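Local coordinates for protein antitoxin epsilon (Streptococcus pyogenes, PDB 1GVN) that neutralises the toxic zeta protein as the antitoxin of a plasmid-encoded type II toxin-antitoxin system that kills cells which have lost the plasmid, at residues V44-L47 with N48-L52; N27-N31 with H32-K36; N15-S18 with A19-N23. All coordinates share one frame; numbering follows the deposited sequence.

Followed from the N terminus, the three contacts come in series and none encloses or crosses another. Contact 3 lies inside helix 5-31 and contact 1 inside helix 42-54; both join neighbouring helical turns and close no loop. Contact 2 falls between them in sequence, at the end of helix 5-31, where the chain leaves the helix for the loop toward helix 42-54. The centres of contacts 2 and 3, which both use helix 5-31, are about 17 Å apart. Contact 1 meets both: its Val44 packs against the loop residues of contact 2, and Leu47, Leu50 and Lys51 reach Tyr22 of contact 3, tying the two helices together.

Contact 1 (V44-L47 with N48-L52); sequences VNLL and NQLKL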
loop_
_atom_site.group_PDB
_atom_site.type_symbol
_atom_site.label_atom_id
_atom_site.label_comp_id
_atom_site.label_asym_id
_atom_site.label_seq_id
_atom_site.Cartn_x
_atom_site.Cartn_y
_atom_site.Cartn_z
ATOM N N VAL A 44 8.840 -1.983 8.245
ATOM C CA VAL A 44 7.903 -2.651 9.130
ATOM C C VAL A 44 6.509 -2.076 8.876
ATOM O O VAL A 44 5.514 -2.790 8.955
ATOM C CB VAL A 44 8.308 -2.462 10.609
ATOM C CG1 VAL A 44 7.246 -3.049 11.539
ATOM C CG2 VAL A 44 9.647 -3.162 10.860
ATOM N N ASN A 45 6.442 -0.783 8.576
ATOM C CA ASN A 45 5.162 -0.147 8.282
ATOM C C ASN A 45 4.592 -0.828 7.035
ATOM O O ASN A 45 3.403 -1.156 6.972
ATOM C CB ASN A 45 5.357 1.350 8.033
ATOM C CG ASN A 45 4.045 2.081 7.810
ATOM O OD1 ASN A 45 3.426 1.968 6.751
ATOM N ND2 ASN A 45 3.609 2.825 8.816
ATOM N N LEU A 46 5.450 -1.062 6.049
ATOM C CA LEU A 46 5.025 -1.725 4.821
ATOM C C LEU A 46 4.560 -3.148 5.114
ATOM O O LEU A 46 3.527 -3.592 4.609
ATOM C CB LEU A 46 6.173 -1.771 3.810
ATOM C CG LEU A 46 5.907 -2.582 2.536
ATOM C CD1 LEU A 46 4.702 -2.020 1.806
ATOM C CD2 LEU A 46 7.134 -2.549 1.646
ATOM N N LEU A 47 5.333 -3.866 5.922
ATOM C CA LEU A 47 4.981 -5.233 6.279
ATOM C C LEU A 47 3.581 -5.265 6.891
ATOM O O LEU A 47 2.759 -6.112 6.542
ATOM C CB LEU A 47 5.986 -5.802 7.289
ATOM C CG LEU A 47 5.688 -7.228 7.777
ATOM C CD1 LEU A 47 5.876 -8.213 6.634
ATOM C CD2 LEU A 47 6.614 -7.593 8.933
ATOM N N ASN A 48 3.318 -4.334 7.803
ATOM C CA ASN A 48 2.028 -4.269 8.470
ATOM C C ASN A 48 0.891 -3.950 7.514
ATOM O O ASN A 48 -0.217 -4.457 7.676
ATOM C CB ASN A 48 2.076 -3.267 9.624
ATOM C CG ASN A 48 2.938 -3.767 10.778
ATOM O OD1 ASN A 48 3.095 -4.973 10.958
ATOM N ND2 ASN A 48 3.484 -2.848 11.564
ATOM N N GLN A 49 1.173 -3.113 6.520
ATOM C CA GLN A 49 0.143 -2.828 5.529
ATOM C C GLN A 49 -0.180 -4.065 4.697
ATOM O O GLN A 49 -1.311 -4.338 4.377
ATOM C CB GLN A 49 0.578 -1.679 4.616
ATOM C CG GLN A 49 0.684 -0.335 5.318
ATOM C CD GLN A 49 1.119 0.776 4.384
ATOM O OE1 GLN A 49 0.447 1.067 3.395
ATOM N NE2 GLN A 49 2.248 1.402 4.697
ATOM N N LEU A 50 0.883 -4.829 4.418
ATOM C CA LEU A 50 0.716 -6.057 3.649
ATOM C C LEU A 50 -0.077 -7.078 4.465
ATOM O O LEU A 50 -0.892 -7.821 3.913
ATOM C CB LEU A 50 2.082 -6.630 3.243
ATOM C CG LEU A 50 2.963 -5.761 2.329
ATOM C CD1 LEU A 50 4.173 -6.571 1.853
ATOM C CD2 LEU A 50 2.163 -5.287 1.126
ATOM N N LYS A 51 0.156 -7.113 5.775
ATOM C CA LYS A 51 -0.585 -8.028 6.644
ATOM C C LYS A 51 -2.070 -7.659 6.585
ATOM O O LYS A 51 -2.949 -8.522 6.531
ATOM C CB LYS A 51 -0.089 -7.918 8.096
ATOM C CG LYS A 51 1.302 -8.516 8.333
ATOM C CD LYS A 51 1.766 -8.305 9.782
ATOM C CE LYS A 51 3.036 -9.101 10.096
ATOM N NZ LYS A 51 2.745 -10.550 10.316
ATOM N N LEU A 52 -2.341 -6.360 6.589
ATOM C CA LEU A 52 -3.712 -5.870 6.539
ATOM C C LEU A 52 -4.352 -6.277 5.209
ATOM O O LEU A 52 -5.507 -6.705 5.157
ATOM C CB LEU A 52 -3.706 -4.346 6.699
ATOM C CG LEU A 52 -5.000 -3.643 7.108
ATOM C CD1 LEU A 52 -4.713 -2.170 7.363
ATOM C CD2 LEU A 52 -6.044 -3.810 6.027
#
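Within helix 42-54, successive i to i+4 pairs, from Val44 with Asn48 to Leu47 with Lys51, exemplify how side chains four residues apart meet along one alpha-helix. The backbone ladder is regular: Asn48 N bonds to Val44 O at 2.9 Å, and Leu50 N to Leu46 O at the same length. On one side the amides of Asn45 and Gln49 meet with their planes nearly perpendicular (87°). Gln49 NE2 gives a hydrogen bond to Asn45 OD1, but the modelled 2.4 Å is so short that its exact length is doubtful. The other ends of the two amides have partners outside the segments: Gln49 OE1 bonds to Tyr72 OH of the second subunit, and Asn45 ND2 to Ser39 O and to Leu52 O of that subunit. Asn48 runs alongside Val44, its ND2 3.8 Å from Val44 CG1. On the side that faces helix 63-83, Leu46 CD1 touches Leu50 CG at 4.2 Å, and Leu46 packs on Met76 and Val83. Lys51 leaves the helix past Leu47, and its NZ forms salt bridges with acidic side chains on the chain of another protein, probably the zeta toxin. A bend at the last torsion of the lysine (chi4 -77°) turns NZ off the extended chain, while the methylene CE rests 4.0 Å from Leu47 CG.

Contact 2 (N27-N31 with H32-K36); sequences NYVLN and HELNK
Tyr28 and His32, one helical turn apart, stack face to face with centroids 3.9 Å apart and planes 21° from parallel; the imidazole ND1 lies over the centre of the phenol ring. The same ND1 bonds to Tyr28 O at 2.9 Å, with the acceptor in the imidazole plane, while His32 N reaches that oxygen at 2.8 Å. Two donors thus grip one carbonyl and help fix the rotation of the histidine ring. Farther round, Leu34 CD1 lies at the edge of the tyrosine ring, 4.1 Å from its CE1. A water bridges Val29 O (3.1 Å) and Leu34 O (2.6 Å), joining the helix end to the departing chain. Outward again, Tyr28 OH is held by Glu43 at the start of helix 42-54 and His32 NE2 by the backbone oxygen of Glu87, which probably helps position both rings. Beneath all this lies the backbone: Leu34 N bonds in the carbonyl plane to Val29 O at 3.0 Å, and Glu33 N comes from above the carbonyl plane to Leu30 O, also at 3.0 Å. With Glu33 at positive phi (50°) as C-prime residue, this pair of bonds is the Schellman motif that ends helix 5-31.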
loop_
_atom_site.group_PDB
_atom_site.type_symbol
_atom_site.label_atom_id
_atom_site.label_comp_id
_atom_site.label_asym_id
_atom_site.label_seq_id
_atom_site.Cartn_x
_atom_site.Cartn_y
_atom_site.Cartn_z
ATOM N N ASN A 27 11.233 -11.416 4.781
ATOM C CA ASN A 27 12.643 -11.799 4.805
ATOM C C ASN A 27 13.554 -10.638 5.165
ATOM O O ASN A 27 14.476 -10.784 5.968
ATOM C CB ASN A 27 13.078 -12.375 3.454
ATOM C CG ASN A 27 13.081 -13.888 3.445
ATOM O OD1 ASN A 27 13.400 -14.521 4.452
ATOM N ND2 ASN A 27 12.737 -14.480 2.303
ATOM N N TYR A 28 13.294 -9.486 4.562
ATOM C CA TYR A 28 14.098 -8.296 4.809
ATOM C C TYR A 28 13.990 -7.854 6.264
ATOM O O TYR A 28 15.002 -7.630 6.935
ATOM C CB TYR A 28 13.646 -7.178 3.869
ATOM C CG TYR A 28 14.419 -5.888 3.997
ATOM C CD1 TYR A 28 14.179 -5.009 5.052
ATOM C CD2 TYR A 28 15.368 -5.528 3.042
ATOM C CE1 TYR A 28 14.857 -3.798 5.150
ATOM C CE2 TYR A 28 16.052 -4.314 3.129
ATOM C CZ TYR A 28 15.786 -3.456 4.185
ATOM O OH TYR A 28 16.432 -2.242 4.261
ATOM N N VAL A 29 12.760 -7.737 6.753
ATOM C CA VAL A 29 12.526 -7.324 8.134
ATOM C C VAL A 29 13.232 -8.256 9.115
ATOM O O VAL A 29 13.888 -7.799 10.053
ATOM C CB VAL A 29 11.010 -7.279 8.449
ATOM C CG1 VAL A 29 10.776 -7.122 9.951
ATOM C CG2 VAL A 29 10.372 -6.111 7.701
ATOM N N LEU A 30 13.115 -9.560 8.893
ATOM C CA LEU A 30 13.762 -10.520 9.778
ATOM C C LEU A 30 15.280 -10.478 9.632
ATOM O O LEU A 30 16.011 -10.460 10.629
ATOM C CB LEU A 30 13.246 -11.935 9.494
ATOM C CG LEU A 30 11.766 -12.171 9.822
ATOM C CD1 LEU A 30 11.390 -13.610 9.462
ATOM C CD2 LEU A 30 11.512 -11.907 11.304
ATOM N N ASN A 31 15.757 -10.452 8.393
ATOM C CA ASN A 31 17.192 -10.418 8.156
ATOM C C ASN A 31 17.842 -9.183 8.764
ATOM O O ASN A 31 18.965 -9.252 9.257
ATOM C CB ASN A 31 17.498 -10.503 6.654
ATOM C CG ASN A 31 17.279 -11.909 6.092
ATOM O OD1 ASN A 31 17.739 -12.902 6.665
ATOM N ND2 ASN A 31 16.586 -11.995 4.958
ATOM N N HIS A 32 17.143 -8.056 8.747
ATOM C CA HIS A 32 17.711 -6.841 9.315
ATOM C C HIS A 32 17.363 -6.662 10.781
ATOM O O HIS A 32 17.654 -5.624 11.374
ATOM C CB HIS A 32 17.277 -5.617 8.505
ATOM C CG HIS A 32 17.896 -5.564 7.147
ATOM N ND1 HIS A 32 17.488 -6.378 6.112
ATOM C CD2 HIS A 32 18.958 -4.867 6.678
ATOM C CE1 HIS A 32 18.273 -6.188 5.068
ATOM N NE2 HIS A 32 19.175 -5.277 5.385
ATOM N N GLU A 33 16.746 -7.686 11.364
ATOM C CA GLU A 33 16.374 -7.658 12.771
ATOM C C GLU A 33 15.610 -6.396 13.165
ATOM O O GLU A 33 15.801 -5.850 14.253
ATOM C CB GLU A 33 17.635 -7.811 13.628
ATOM C CG GLU A 33 18.362 -9.123 13.346
ATOM C CD GLU A 33 19.664 -9.272 14.105
ATOM O OE1 GLU A 33 19.788 -8.685 15.201
ATOM O OE2 GLU A 33 20.554 -9.997 13.607
ATOM N N LEU A 34 14.735 -5.939 12.279
ATOM C CA LEU A 34 13.941 -4.752 12.562
ATOM C C LEU A 34 12.838 -5.100 13.560
ATOM O O LEU A 34 12.250 -6.179 13.501
ATOM C CB LEU A 34 13.328 -4.204 11.271
ATOM C CG LEU A 34 14.329 -3.788 10.191
ATOM C CD1 LEU A 34 13.567 -3.314 8.960
ATOM C CD2 LEU A 34 15.240 -2.682 10.712
ATOM N N ASN A 35 12.573 -4.187 14.487
ATOM C CA ASN A 35 11.540 -4.392 15.492
ATOM C C ASN A 35 10.189 -4.479 14.792
ATOM O O ASN A 35 9.673 -3.470 14.306
ATOM C CB ASN A 35 11.549 -3.226 16.487
ATOM C CG ASN A 35 10.540 -3.401 17.604
ATOM O OD1 ASN A 35 9.782 -4.374 17.626
ATOM N ND2 ASN A 35 10.522 -2.452 18.542
ATOM N N LYS A 36 9.621 -5.684 14.737
ATOM C CA LYS A 36 8.336 -5.898 14.075
ATOM C C LYS A 36 7.182 -5.137 14.713
ATOM O O LYS A 36 6.128 -4.975 14.101
ATOM C CB LYS A 36 7.991 -7.397 14.035
ATOM C CG LYS A 36 8.893 -8.231 13.126
ATOM C CD LYS A 36 8.505 -9.720 13.143
ATOM C CE LYS A 36 7.138 -9.969 12.505
ATOM N NZ LYS A 36 6.653 -11.382 12.694
HETATM O O HOH W 1 12.710 -8.604 12.834
#

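Contact 3 (N15-S18 with A19-N23); sequences NELS and ASVYN
Ser18 O receives the shortest of the helical bonds here, from Tyr22 N at 2.8 Å, and the bond is nearly straight, with 166° at the hydrogen. Tyr22 CB lies 3.2 Å from the same oxygen. The hydroxyl of Ser18 turns the other way: with OG placed between the backbone N and the carbonyl carbon (chi1 62°), it folds back along the helix to bond to Ile14 O, which already belongs to the preceding turn. A buried serine can thus satisfy its own polarity within the helix it belongs to.

One residue earlier, Val21 N bonds to Leu17 O at 3.0 Å. CG2 of Val21 comes within 3.4 Å of the same oxygen, and farther out it meets Leu17 CD1 at 4.2 Å, where the two side chains cross at a slant. The ladder is longer toward the N-terminal end: Ala19 N to Asn15 O and Ser20 N to Glu16 O both measure 3.3 Å.

On the side turned to the chain of another protein, probably the zeta toxin, Glu16 forms a salt bridge with a basic side chain of that protein, Ser20 OG bonds to a polar side chain there and Tyr22 OH to an acidic one. The tyrosine ring also has a cation-pi partner in Lys54 of its own chain. Toward the rest of the chain, Leu17, Ser18 and Val21 lie against Trp73 of helix 63-83, and Val21 and Tyr22 touch Leu50 of helix 42-54. Tyr22 therefore takes part on both sides, and this part of helix 5-31 sits between the other two helices and the partner protein.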
loop_
_atom_site.group_PDB
_atom_site.type_symbol
_atom_site.label_atom_id
_atom_site.label_comp_id
_atom_site.label_asym_id
_atom_site.label_seq_id
_atom_site.Cartn_x
_atom_site.Cartn_y
_atom_site.Cartn_z
ATOM N N ASN A 15 -2.818 -14.881 -5.076
ATOM C CA ASN A 15 -2.198 -15.601 -3.974
ATOM C C ASN A 15 -0.727 -15.898 -4.221
ATOM O O ASN A 15 0.081 -15.832 -3.300
ATOM C CB ASN A 15 -2.962 -16.894 -3.673
ATOM C CG ASN A 15 -4.289 -16.630 -2.984
ATOM O OD1 ASN A 15 -4.428 -15.648 -2.254
ATOM N ND2 ASN A 15 -5.261 -17.509 -3.197
ATOM N N GLU A 16 -0.366 -16.211 -5.460
ATOM C CA GLU A 16 1.031 -16.485 -5.759
ATOM C C GLU A 16 1.860 -15.209 -5.694
ATOM O O GLU A 16 2.925 -15.184 -5.078
ATOM C CB GLU A 16 1.180 -17.123 -7.141
ATOM C CG GLU A 16 0.822 -18.597 -7.178
ATOM C CD GLU A 16 1.266 -19.273 -8.467
ATOM O OE1 GLU A 16 2.444 -19.100 -8.850
ATOM O OE2 GLU A 16 0.442 -19.981 -9.089
ATOM N N LEU A 17 1.369 -14.144 -6.318
ATOM C CA LEU A 17 2.103 -12.884 -6.317
ATOM C C LEU A 17 2.217 -12.274 -4.925
ATOM O O LEU A 17 3.291 -11.819 -4.530
ATOM C CB LEU A 17 1.446 -11.879 -7.266
ATOM C CG LEU A 17 2.078 -10.485 -7.326
ATOM C CD1 LEU A 17 3.540 -10.585 -7.737
ATOM C CD2 LEU A 17 1.295 -9.617 -8.321
ATOM N N SER A 18 1.120 -12.272 -4.173
ATOM C CA SER A 18 1.147 -11.683 -2.839
ATOM C C SER A 18 2.143 -12.394 -1.925
ATOM O O SER A 18 2.826 -11.750 -1.127
ATOM C CB SER A 18 -0.252 -11.696 -2.208
ATOM O OG SER A 18 -0.737 -13.011 -2.034
ATOM N N ALA A 19 2.234 -13.715 -2.047
ATOM C CA ALA A 19 3.168 -14.481 -1.222
ATOM C C ALA A 19 4.598 -14.061 -1.558
ATOM O O ALA A 19 5.460 -13.963 -0.681
ATOM C CB ALA A 19 2.984 -15.979 -1.465
ATOM N N SER A 20 4.841 -13.812 -2.839
ATOM C CA SER A 20 6.156 -13.394 -3.300
ATOM C C SER A 20 6.543 -12.042 -2.696
ATOM O O SER A 20 7.650 -11.869 -2.178
ATOM C CB SER A 20 6.157 -13.295 -4.828
ATOM O OG SER A 20 7.390 -12.802 -5.306
ATOM N N VAL A 21 5.619 -11.091 -2.760
ATOM C CA VAL A 21 5.853 -9.745 -2.242
ATOM C C VAL A 21 5.945 -9.747 -0.715
ATOM O O VAL A 21 6.851 -9.142 -0.132
ATOM C CB VAL A 21 4.718 -8.788 -2.698
ATOM C CG1 VAL A 21 4.903 -7.408 -2.090
ATOM C CG2 VAL A 21 4.711 -8.694 -4.223
ATOM N N TYR A 22 5.008 -10.429 -0.067
ATOM C CA TYR A 22 5.008 -10.484 1.388
ATOM C C TYR A 22 6.294 -11.142 1.889
ATOM O O TYR A 22 6.954 -10.631 2.797
ATOM C CB TYR A 22 3.811 -11.283 1.894
ATOM C CG TYR A 22 3.716 -11.299 3.396
ATOM C CD1 TYR A 22 3.142 -10.231 4.089
ATOM C CD2 TYR A 22 4.235 -12.363 4.132
ATOM C CE1 TYR A 22 3.087 -10.225 5.491
ATOM C CE2 TYR A 22 4.188 -12.366 5.525
ATOM C CZ TYR A 22 3.615 -11.298 6.196
ATOM O OH TYR A 22 3.569 -11.310 7.570
ATOM N N ASN A 23 6.645 -12.276 1.292
ATOM C CA ASN A 23 7.849 -12.990 1.700
ATOM C C ASN A 23 9.113 -12.161 1.540
ATOM O O ASN A 23 9.999 -12.227 2.381
ATOM C CB ASN A 23 7.979 -14.315 0.944
ATOM C CG ASN A 23 6.999 -15.359 1.446
ATOM O OD1 ASN A 23 6.625 -15.345 2.616
ATOM N ND2 ASN A 23 6.587 -16.275 0.571
#